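Local coordinates for protein glutathione S-transferase 1 (Ascaris suum, PDB 4Q5F) that conjugates reduced glutathione to a wide range of hydrophobic electrophiles, of foreign or internal origin, and can also act as a glutathione peroxidase, at residues D105-K108 with D109-E113; V136-P139 with A140-K143; A177-E180 with S181-D185. One frame throughout, in Å; residues are numbered along the deposited sequence.

Contact 1: D105-K108 with D109-E113; sequences DQFK and DFMAE. With GSH (glutathione), chain C.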
ATOM      1  N   ASP B 105      -2.161  -2.508   5.436  1.00 17.66           N
ATOM      2  CA  ASP B 105      -2.854  -1.758   4.394  1.00 19.31           C
ATOM      3  C   ASP B 105      -4.030  -0.980   4.980  1.00 18.51           C
ATOM      4  O   ASP B 105      -4.335   0.127   4.537  1.00 17.13           O
ATOM      5  CB  ASP B 105      -3.355  -2.691   3.287  1.00 17.26           C
ATOM      6  CG  ASP B 105      -2.280  -3.030   2.267  1.00 25.87           C
ATOM      7  OD1 ASP B 105      -1.162  -2.476   2.351  1.00 21.97           O
ATOM      8  OD2 ASP B 105      -2.560  -3.849   1.367  1.00 27.36           O
ATOM      9  N   GLN B 106      -4.697  -1.564   5.970  1.00 12.51           N
ATOM     10  CA  GLN B 106      -5.801  -0.880   6.632  1.00 17.26           C
ATOM     11  C   GLN B 106      -5.256   0.281   7.455  1.00 19.10           C
ATOM     12  O   GLN B 106      -5.854   1.357   7.507  1.00 17.86           O
ATOM     13  CB  GLN B 106      -6.589  -1.838   7.529  1.00 19.68           C
ATOM     14  CG  GLN B 106      -7.809  -1.201   8.186  1.00 15.83           C
ATOM     15  CD  GLN B 106      -8.817  -0.686   7.174  1.00 18.48           C
ATOM     16  OE1 GLN B 106      -8.918  -1.204   6.064  1.00 24.57           O
ATOM     17  NE2 GLN B 106      -9.566   0.344   7.554  1.00 17.10           N
ATOM     18  N   PHE B 107      -4.120   0.051   8.104  1.00 17.29           N
ATOM     19  CA  PHE B 107      -3.425   1.110   8.822  1.00 16.29           C
ATOM     20  C   PHE B 107      -3.019   2.214   7.850  1.00 21.80           C
ATOM     21  O   PHE B 107      -3.069   3.398   8.182  1.00 20.19           O
ATOM     22  CB  PHE B 107      -2.195   0.553   9.536  1.00 17.79           C
ATOM     23  CG  PHE B 107      -1.174   1.596   9.884  1.00 17.05           C
ATOM     24  CD1 PHE B 107      -1.349   2.420  10.983  1.00 19.63           C
ATOM     25  CD2 PHE B 107      -0.033   1.752   9.113  1.00 20.94           C
ATOM     26  CE1 PHE B 107      -0.410   3.382  11.303  1.00 20.50           C
ATOM     27  CE2 PHE B 107       0.910   2.711   9.428  1.00 22.15           C
ATOM     28  CZ  PHE B 107       0.721   3.527  10.525  1.00 24.12           C
ATOM     29  N   LYS B 108      -2.621   1.814   6.646  1.00 17.11           N
ATOM     30  CA  LYS B 108      -2.261   2.767   5.604  1.00 18.20           C
ATOM     31  C   LYS B 108      -3.459   3.621   5.187  1.00 17.73           C
ATOM     32  O   LYS B 108      -3.316   4.822   4.966  1.00 21.65           O
ATOM     33  CB  LYS B 108      -1.680   2.039   4.389  1.00 17.63           C
ATOM     34  CG  LYS B 108      -0.155   1.964   4.376  1.00 23.15           C
ATOM     35  CD  LYS B 108       0.348   1.025   3.284  1.00 43.09           C
ATOM     36  CE  LYS B 108       1.133   1.763   2.211  1.00 47.65           C
ATOM     37  NZ  LYS B 108       1.486   0.860   1.077  1.00 37.84           N
ATOM     38  N   ASP B 109      -4.634   3.002   5.079  1.00 12.47           N
ATOM     39  CA  ASP B 109      -5.855   3.737   4.755  1.00 14.75           C
ATOM     40  C   ASP B 109      -6.144   4.775   5.833  1.00 20.91           C
ATOM     41  O   ASP B 109      -6.505   5.913   5.537  1.00 19.70           O
ATOM     42  CB  ASP B 109      -7.056   2.794   4.634  1.00 14.83           C
ATOM     43  CG  ASP B 109      -7.049   1.989   3.346  1.00 22.72           C
ATOM     44  OD1 ASP B 109      -6.282   2.335   2.422  1.00 29.76           O
ATOM     45  OD2 ASP B 109      -7.825   1.015   3.258  1.00 20.75           O
ATOM     46  N   PHE B 110      -5.992   4.365   7.087  1.00 20.76           N
ATOM     47  CA  PHE B 110      -6.176   5.256   8.224  1.00 17.53           C
ATOM     48  C   PHE B 110      -5.219   6.443   8.128  1.00 17.21           C
ATOM     49  O   PHE B 110      -5.628   7.596   8.263  1.00 20.68           O
ATOM     50  CB  PHE B 110      -5.929   4.489   9.525  1.00 18.98           C
ATOM     51  CG  PHE B 110      -6.151   5.300  10.773  1.00 22.92           C
ATOM     52  CD1 PHE B 110      -7.018   6.380  10.783  1.00 26.00           C
ATOM     53  CD2 PHE B 110      -5.483   4.977  11.941  1.00 21.47           C
ATOM     54  CE1 PHE B 110      -7.215   7.117  11.934  1.00 22.92           C
ATOM     55  CE2 PHE B 110      -5.676   5.711  13.093  1.00 25.94           C
ATOM     56  CZ  PHE B 110      -6.543   6.782  13.089  1.00 25.08           C
ATOM     57  N   MET B 111      -3.945   6.150   7.892  1.00 17.60           N
ATOM     58  CA  MET B 111      -2.923   7.185   7.765  1.00 21.24           C
ATOM     59  C   MET B 111      -3.224   8.135   6.610  1.00 22.83           C
ATOM     60  O   MET B 111      -2.892   9.318   6.671  1.00 21.15           O
ATOM     61  CB  MET B 111      -1.547   6.548   7.549  1.00 24.23           C
ATOM     62  CG  MET B 111      -0.955   5.881   8.784  1.00 31.38           C
ATOM     63  SD  MET B 111      -0.585   7.047  10.111  1.00 50.87           S
ATOM     64  CE  MET B 111      -2.015   6.828  11.166  1.00 29.31           C
ATOM     65  N   ALA B 112      -3.847   7.613   5.557  1.00 20.53           N
ATOM     66  CA  ALA B 112      -4.159   8.416   4.380  1.00 18.29           C
ATOM     67  C   ALA B 112      -5.142   9.538   4.718  1.00 22.86           C
ATOM     68  O   ALA B 112      -5.230  10.535   4.001  1.00 23.35           O
ATOM     69  CB  ALA B 112      -4.717   7.536   3.271  1.00 12.69           C
ATOM     70  N   GLU B 113      -5.875   9.370   5.813  1.00 21.26           N
ATOM     71  CA  GLU B 113      -6.824  10.381   6.266  1.00 26.45           C
ATOM     72  C   GLU B 113      -6.090  11.455   7.060  1.00 27.14           C
ATOM     73  O   GLU B 113      -6.328  12.647   6.879  1.00 31.67           O
ATOM     74  CB  GLU B 113      -7.901   9.754   7.158  1.00 27.00           C
ATOM     75  CG  GLU B 113      -8.508   8.448   6.643  1.00 33.48           C
ATOM     76  CD  GLU B 113      -9.852   8.640   5.969  1.00 47.88           C
ATOM     77  OE1 GLU B 113     -10.054   9.692   5.327  1.00 54.85           O
ATOM     78  OE2 GLU B 113     -10.709   7.736   6.088  1.00 42.99           O
TER
HETATM   79  N1  GSH C 301      -8.032  -0.220   1.041  1.00 21.84           N
HETATM   80  CA1 GSH C 301      -9.088  -1.054   0.593  1.00 22.72           C
HETATM   81  C1  GSH C 301      -8.552  -2.040  -0.418  1.00 16.27           C
HETATM   82  O11 GSH C 301      -9.079  -3.175  -0.535  1.00 21.04           O
HETATM   83  O12 GSH C 301      -7.576  -1.727  -1.145  1.00 15.80           O
HETATM   84  CB1 GSH C 301     -10.169  -0.190  -0.034  1.00 19.33           C
HETATM   85  CG1 GSH C 301     -11.424  -1.034  -0.289  1.00 17.90           C
HETATM   86  CD1 GSH C 301     -12.612  -0.133  -0.655  1.00 21.90           C
HETATM   87  OE1 GSH C 301     -12.491   1.072  -0.627  1.00 25.85           O
HETATM   88  N2  GSH C 301     -13.865  -0.739  -1.025  1.00 20.68           N
HETATM   89  CA2 GSH C 301     -15.010   0.049  -1.364  1.00 23.20           C
HETATM   90  C2  GSH C 301     -16.171  -0.424  -0.503  1.00 21.49           C
HETATM   91  O2  GSH C 301     -16.102  -1.512   0.051  1.00 18.23           O
HETATM   92  CB2 GSH C 301     -15.365  -0.137  -2.815  1.00 28.60           C
HETATM   93  SG2 GSH C 301     -13.985   0.281  -3.834  1.00 50.06           S
HETATM   94  N3  GSH C 301     -17.352   0.395  -0.342  1.00 24.93           N
HETATM   95  CA3 GSH C 301     -18.442  -0.064   0.482  1.00 25.44           C
HETATM   96  C3  GSH C 301     -18.191   0.320   1.942  1.00 27.90           C
HETATM   97  O31 GSH C 301     -17.049   0.702   2.309  1.00 29.37           O
HETATM   98  O32 GSH C 301     -19.129   0.252   2.775  1.00 27.93           O
HETATM   99  O   HOH W   1      -4.514   0.640   1.928  1.00 29.89           O

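Contact 2: V136-P139 with A140-K143; sequences VAVP and ARDK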
ATOM      1  N   VAL B 136     -11.930  15.999  10.546  1.00 40.24           N
ATOM      2  CA  VAL B 136     -11.060  15.050   9.845  1.00 39.52           C
ATOM      3  C   VAL B 136     -10.401  14.023  10.764  1.00 32.71           C
ATOM      4  O   VAL B 136     -10.442  12.823  10.486  1.00 33.48           O
ATOM      5  CB  VAL B 136      -9.935  15.764   9.072  1.00 41.44           C
ATOM      6  CG1 VAL B 136      -9.242  14.784   8.129  1.00 23.30           C
ATOM      7  CG2 VAL B 136     -10.482  16.947   8.291  1.00 37.72           C
ATOM      8  N   ALA B 137      -9.794  14.485  11.854  1.00 35.08           N
ATOM      9  CA  ALA B 137      -9.026  13.598  12.724  1.00 28.75           C
ATOM     10  C   ALA B 137      -9.894  12.624  13.524  1.00 28.77           C
ATOM     11  O   ALA B 137      -9.747  11.410  13.380  1.00 32.68           O
ATOM     12  CB  ALA B 137      -8.139  14.400  13.659  1.00 29.87           C
ATOM     13  N   VAL B 138     -10.801  13.206  14.286  1.00 34.66           N
ATOM     14  CA  VAL B 138     -11.612  12.400  15.202  1.00 34.47           C
ATOM     15  C   VAL B 138     -12.590  11.459  14.481  1.00 33.80           C
ATOM     16  O   VAL B 138     -12.862  10.372  14.984  1.00 31.78           O
ATOM     17  CB  VAL B 138     -12.328  13.230  16.330  1.00 34.28           C
ATOM     18  CG1 VAL B 138     -13.247  12.338  17.163  1.00 40.44           C
ATOM     19  CG2 VAL B 138     -11.354  13.996  17.224  1.00 31.00           C
ATOM     20  N   PRO B 139     -13.106  11.841  13.346  1.00 29.60           N
ATOM     21  CA  PRO B 139     -13.937  10.887  12.603  1.00 31.93           C
ATOM     22  C   PRO B 139     -13.104   9.740  12.029  1.00 30.98           C
ATOM     23  O   PRO B 139     -13.553   8.593  12.033  1.00 26.92           O
ATOM     24  CB  PRO B 139     -14.519  11.737  11.465  1.00 19.99           C
ATOM     25  CG  PRO B 139     -14.327  13.156  11.883  1.00 33.09           C
ATOM     26  CD  PRO B 139     -13.057  13.142  12.661  1.00 36.50           C
ATOM     27  N   ALA B 140     -11.906  10.055  11.540  1.00 23.09           N
ATOM     28  CA  ALA B 140     -10.992   9.038  11.024  1.00 29.61           C
ATOM     29  C   ALA B 140     -10.601   8.086  12.145  1.00 22.61           C
ATOM     30  O   ALA B 140     -10.647   6.865  11.991  1.00 27.58           O
ATOM     31  CB  ALA B 140      -9.754   9.695  10.436  1.00 23.67           C
ATOM     32  N   ARG B 141     -10.215   8.671  13.272  1.00 18.56           N
ATOM     33  CA  ARG B 141      -9.889   7.929  14.482  1.00 27.00           C
ATOM     34  C   ARG B 141     -11.026   6.990  14.876  1.00 23.70           C
ATOM     35  O   ARG B 141     -10.810   5.807  15.146  1.00 21.06           O
ATOM     36  CB  ARG B 141      -9.620   8.923  15.615  1.00 28.37           C
ATOM     37  CG  ARG B 141      -9.444   8.316  16.996  1.00 29.33           C
ATOM     38  CD  ARG B 141      -9.274   9.415  18.035  1.00 40.72           C
ATOM     39  NE  ARG B 141     -10.515  10.146  18.291  1.00 44.14           N
ATOM     40  CZ  ARG B 141     -11.336   9.915  19.312  1.00 46.10           C
ATOM     41  NH1 ARG B 141     -11.067   8.966  20.202  1.00 48.51           N
ATOM     42  NH2 ARG B 141     -12.437  10.640  19.450  1.00 43.94           N
ATOM     43  N   ASP B 142     -12.239   7.529  14.904  1.00 26.17           N
ATOM     44  CA  ASP B 142     -13.402   6.774  15.352  1.00 20.86           C
ATOM     45  C   ASP B 142     -13.764   5.636  14.403  1.00 24.90           C
ATOM     46  O   ASP B 142     -14.299   4.616  14.837  1.00 30.92           O
ATOM     47  CB  ASP B 142     -14.600   7.707  15.537  1.00 26.55           C
ATOM     48  CG  ASP B 142     -14.423   8.659  16.711  1.00 38.71           C
ATOM     49  OD1 ASP B 142     -13.286   8.782  17.215  1.00 36.69           O
ATOM     50  OD2 ASP B 142     -15.418   9.292  17.123  1.00 42.31           O
ATOM     51  N   LYS B 143     -13.478   5.801  13.116  1.00 24.72           N
ATOM     52  CA  LYS B 143     -13.762   4.744  12.146  1.00 26.32           C
ATOM     53  C   LYS B 143     -12.717   3.633  12.193  1.00 26.02           C
ATOM     54  O   LYS B 143     -13.058   2.451  12.183  1.00 28.14           O
ATOM     55  CB  LYS B 143     -13.829   5.300  10.721  1.00 22.43           C
ATOM     56  CG  LYS B 143     -14.353   4.279   9.711  1.00 34.11           C
ATOM     57  CD  LYS B 143     -14.102   4.682   8.265  1.00 39.82           C
ATOM     58  CE  LYS B 143     -15.025   3.910   7.329  1.00 48.09           C
ATOM     59  NZ  LYS B 143     -14.548   3.900   5.918  1.00 62.86           N
TER

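Contact 3: A177-E180 with S181-D185; sequences ASWE and SLIPD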
ATOM      1  N   ALA B 177       1.841   5.698  18.298  1.00 24.96           N
ATOM      2  CA  ALA B 177       2.451   6.319  19.468  1.00 23.34           C
ATOM      3  C   ALA B 177       2.777   7.782  19.196  1.00 24.08           C
ATOM      4  O   ALA B 177       2.547   8.646  20.042  1.00 34.98           O
ATOM      5  CB  ALA B 177       3.710   5.565  19.862  1.00 28.62           C
ATOM      6  N   SER B 178       3.308   8.055  18.010  1.00 23.70           N
ATOM      7  CA  SER B 178       3.674   9.413  17.628  1.00 28.63           C
ATOM      8  C   SER B 178       2.437  10.289  17.443  1.00 29.32           C
ATOM      9  O   SER B 178       2.416  11.441  17.872  1.00 32.83           O
ATOM     10  CB  SER B 178       4.498   9.402  16.339  1.00 27.77           C
ATOM     11  OG  SER B 178       5.707   8.685  16.517  1.00 47.57           O
ATOM     12  N   TRP B 179       1.411   9.738  16.805  1.00 30.56           N
ATOM     13  CA  TRP B 179       0.171  10.473  16.577  1.00 28.86           C
ATOM     14  C   TRP B 179      -0.530  10.804  17.887  1.00 34.13           C
ATOM     15  O   TRP B 179      -1.298  11.762  17.963  1.00 39.71           O
ATOM     16  CB  TRP B 179      -0.767   9.679  15.668  1.00 26.83           C
ATOM     17  CG  TRP B 179      -0.508   9.924  14.224  1.00 27.90           C
ATOM     18  CD1 TRP B 179       0.130   9.094  13.350  1.00 23.98           C
ATOM     19  CD2 TRP B 179      -0.866  11.093  13.479  1.00 30.41           C
ATOM     20  NE1 TRP B 179       0.186   9.672  12.105  1.00 28.95           N
ATOM     21  CE2 TRP B 179      -0.420  10.899  12.158  1.00 30.56           C
ATOM     22  CE3 TRP B 179      -1.524  12.283  13.802  1.00 31.11           C
ATOM     23  CZ2 TRP B 179      -0.609  11.853  11.159  1.00 25.97           C
ATOM     24  CZ3 TRP B 179      -1.711  13.228  12.810  1.00 29.52           C
ATOM     25  CH2 TRP B 179      -1.255  13.008  11.504  1.00 25.56           C
ATOM     26  N   GLU B 180      -0.262  10.007  18.914  1.00 36.94           N
ATOM     27  CA  GLU B 180      -0.820  10.252  20.238  1.00 40.51           C
ATOM     28  C   GLU B 180      -0.320  11.589  20.782  1.00 46.47           C
ATOM     29  O   GLU B 180      -0.937  12.179  21.669  1.00 46.75           O
ATOM     30  CB  GLU B 180      -0.433   9.121  21.192  1.00 34.51           C
ATOM     31  CG  GLU B 180      -1.288   9.045  22.446  1.00 42.31           C
ATOM     32  CD  GLU B 180      -0.847   7.945  23.393  1.00 58.79           C
ATOM     33  OE1 GLU B 180      -0.066   7.068  22.970  1.00 64.74           O
ATOM     34  OE2 GLU B 180      -1.283   7.961  24.564  1.00 66.44           O
ATOM     35  N   SER B 181       0.796  12.063  20.234  1.00 41.73           N
ATOM     36  CA  SER B 181       1.408  13.313  20.673  1.00 38.85           C
ATOM     37  C   SER B 181       0.810  14.525  19.962  1.00 39.97           C
ATOM     38  O   SER B 181       0.862  15.641  20.478  1.00 58.04           O
ATOM     39  CB  SER B 181       2.918  13.265  20.430  1.00 50.80           C
ATOM     40  OG  SER B 181       3.476  12.061  20.929  1.00 42.37           O
ATOM     41  N   LEU B 182       0.245  14.303  18.778  1.00 40.56           N
ATOM     42  CA  LEU B 182      -0.358  15.377  17.990  1.00 34.85           C
ATOM     43  C   LEU B 182      -1.829  15.564  18.333  1.00 48.26           C
ATOM     44  O   LEU B 182      -2.395  16.638  18.129  1.00 63.83           O
ATOM     45  CB  LEU B 182      -0.245  15.064  16.499  1.00 35.11           C
ATOM     46  CG  LEU B 182       1.106  15.293  15.829  1.00 46.10           C
ATOM     47  CD1 LEU B 182       1.294  14.294  14.704  1.00 40.09           C
ATOM     48  CD2 LEU B 182       1.201  16.718  15.303  1.00 44.47           C
ATOM     49  N   ILE B 183      -2.441  14.503  18.847  1.00 47.98           N
ATOM     50  CA  ILE B 183      -3.881  14.455  19.062  1.00 46.79           C
ATOM     51  C   ILE B 183      -4.159  13.972  20.482  1.00 44.89           C
ATOM     52  O   ILE B 183      -3.915  12.810  20.798  1.00 41.38           O
ATOM     53  CB  ILE B 183      -4.540  13.511  18.036  1.00 38.27           C
ATOM     54  CG1 ILE B 183      -4.440  14.120  16.636  1.00 37.73           C
ATOM     55  CG2 ILE B 183      -6.004  13.253  18.378  1.00 44.64           C
ATOM     56  CD1 ILE B 183      -4.598  13.122  15.513  1.00 38.11           C
ATOM     57  N   PRO B 184      -4.657  14.865  21.354  1.00 58.48           N
ATOM     58  CA  PRO B 184      -4.922  14.414  22.724  1.00 58.28           C
ATOM     59  C   PRO B 184      -6.061  13.401  22.776  1.00 45.71           C
ATOM     60  O   PRO B 184      -7.064  13.568  22.082  1.00 27.43           O
ATOM     61  CB  PRO B 184      -5.319  15.702  23.456  1.00 60.81           C
ATOM     62  CG  PRO B 184      -4.846  16.819  22.585  1.00 60.34           C
ATOM     63  CD  PRO B 184      -4.935  16.302  21.188  1.00 54.03           C
ATOM     64  N   ASP B 185      -5.889  12.360  23.584  1.00 45.96           N
ATOM     65  CA  ASP B 185      -6.909  11.331  23.761  1.00 51.38           C
ATOM     66  C   ASP B 185      -7.169  10.578  22.455  1.00 40.86           C
ATOM     67  O   ASP B 185      -8.262  10.056  22.228  1.00 34.34           O
ATOM     68  CB  ASP B 185      -8.201  11.949  24.308  1.00 47.91           C
ATOM     69  CG  ASP B 185      -7.963  12.784  25.552  1.00 47.51           C
ATOM     70  OD1 ASP B 185      -7.792  12.197  26.644  1.00 42.64           O
ATOM     71  OD2 ASP B 185      -7.951  14.028  25.440  1.00 55.40           O
TER

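Contact 1: D105-K108 with D109-E113
Asp-109 N to Asp-105 O, Phe-110 N to Gln-106 O, Met-111 N to Phe-107 O and Ala-112 N to Lys-108 O are four consecutive alpha-helical hydrogen bonds, all close to 2.9 or 3.0 Å, inside helix 94-114. This unbroken helix sends side chains to two quite different surroundings. On the apolar side, Met-111 reaches back over Phe-107: its CG stands over one ring face as a CH-pi contact, 3.7 Å from the centroid, and comes within 3.4 Å of CZ of Phe-107. A bend in the methionine chain at chi2 (-65°) sets SD obliquely to the same ring, 4.5 Å from the centroid, as a Met-aromatic contact. Ile-172 and Ser-175 of helix 167-182 also pack on Phe-107.

The polar side is built on Asp-109. Its CG lies anti to the carbonyl carbon (chi1 -75°), which carries the carboxylate back beside the preceding turn. A water donates to Asp-109 OD1 and also, at 2.7 Å, to Asp-105 O, so that carbonyl holds both a helix N-H and a water. OD2 of Asp-109 accepts a hydrogen bond from N1 of glutathione at 2.5 Å. The second subunit also binds the tripeptide, through Trp-51, Lys-55, Gln-62, Leu-63, Gln-75 and Ser-76 of that chain, and Gln-75 NE2 of the second subunit adds a weak bond to Asp-109 OD2. The helix thus contributes an acidic group to the glutathione site of the second subunit, across the dimer interface: a carboxylate oxygen meets the amino group of the gamma-glutamyl end, where opposite charges would probably strengthen the bond, and a bridging water ties that carboxylate to its own helix.

Contact 2: V136-P139 with A140-K143
Arg-141 and Val-138, one turn apart in helix 129-155, lie side by side and point the same way. CB of Arg-141 begins the side chain close above the preceding turn, 3.3 Å from Ala-137 O, the carbonyl that also accepts the Arg-141 N-H in a nearly straight bond of 2.8 Å. From there CG leaves anti to the backbone N (chi1 172°), and the chain stays extended until a bend at chi3 (72°) folds the guanidinium back toward the valine. NE then lies 3.7 Å from Val-138 CG1, and CZ is about as far from the same methyl. At the tip, NH2 meets CG1 in a tight approach of 3.0 Å, with the methyl at the edge of the guanidinium and in its plane. NH2 also lies 3.0 Å from Asp-142 OD1, in a salt bridge of charges alone: the oxygen lies well out of the guanidinium plane, and no N-H points at it.

The backbone beneath carries a proline inside a helix. Pro-139 has no N-H to offer the turn before, and the helix is kinked there; the next bond, Ala-140 N to Val-136 O, is weak at 3.3 Å. The Arg-141 N-H is well bonded again, and Pro-139 still serves as an acceptor, its O taking the N-H of Lys-143.

Ala-140 is buried, and its small side chain packs against Phe-110 and Glu-113 of helix 94-114. Val-136 touches Cys-117 in the connection that follows that helix, and Arg-141 touches Phe-186 in the segment beyond helix 167-182. The kinked turn thus lies in the helical C-terminal domain, with Ala-140 facing helix 94-114 and Pro-139 exposed.

Contact 3: A177-E180 with S181-D185
Ser-181 meets Ser-178 through the backbone: its N-H donates to Ser-178 O at 2.9 Å, spanning three residues instead of the four of an alpha-helical bond. The donor stands well above the plane of that carbonyl. Leu-182 repeats the pattern, with its N 3.1 Å from Trp-179 O, and its side chain adds an apolar contact. Two torsions of Leu-182, chi1 at -78° with CG anti to the carbonyl carbon and an unusual chi2 of 149°, together place CD1 over one face of the six-membered ring of Trp-179. This is a CH-pi contact with CD1 3.9 Å from the ring centroid, displaced toward the rim, where CE3 and CZ3 are the nearest ring atoms.

At Ile-183 the N-H turns to the same carbonyl, Trp-179 O, in a weak bond, so one oxygen collects two successive donors. CD1 of Ile-183 touches Trp-179 CE3 at 3.6 Å and meets the ring obliquely. Leucine and isoleucine thus share one corner of the indole. The backbone of Ile-183 is already extended, which leads the chain away through Pro-184 to Asp-185.

Elsewhere the indole is packed by Phe-118 of helix 118-122 and Leu-114 of helix 94-114, while Ser-178 OG is bonded to Asp-174 O and Arg-24 NH2. Bonds of the 3-10 type, followed by an extended residue, are typical of the last turn of a helix; here they finish helix 167-182, whose buried tryptophan belongs to the packed core of the glutathione transferase C-terminal helical domain.

In the fold
Contacts 1, 2 and 3 follow one another along the chain, on helices 94-114, 129-155 and 167-182 of the C-terminal domain, and every pair of them touches. The centres of contacts 1 and 2 lie about 12 Å apart, those of 2 and 3 about 13 Å, and those of 1 and 3 about 16 Å. Phe-110 CE1 rests 3.4 Å from Ala-140 O, Met-111 SD lies 3.4 Å from Trp-179 NE1, and Arg-141 NH1 is 3.6 Å from Asp-185 O. Three helices of the C-terminal domain thus share one core, and the polar side of contact 1 faces the glutathione bound by the second subunit.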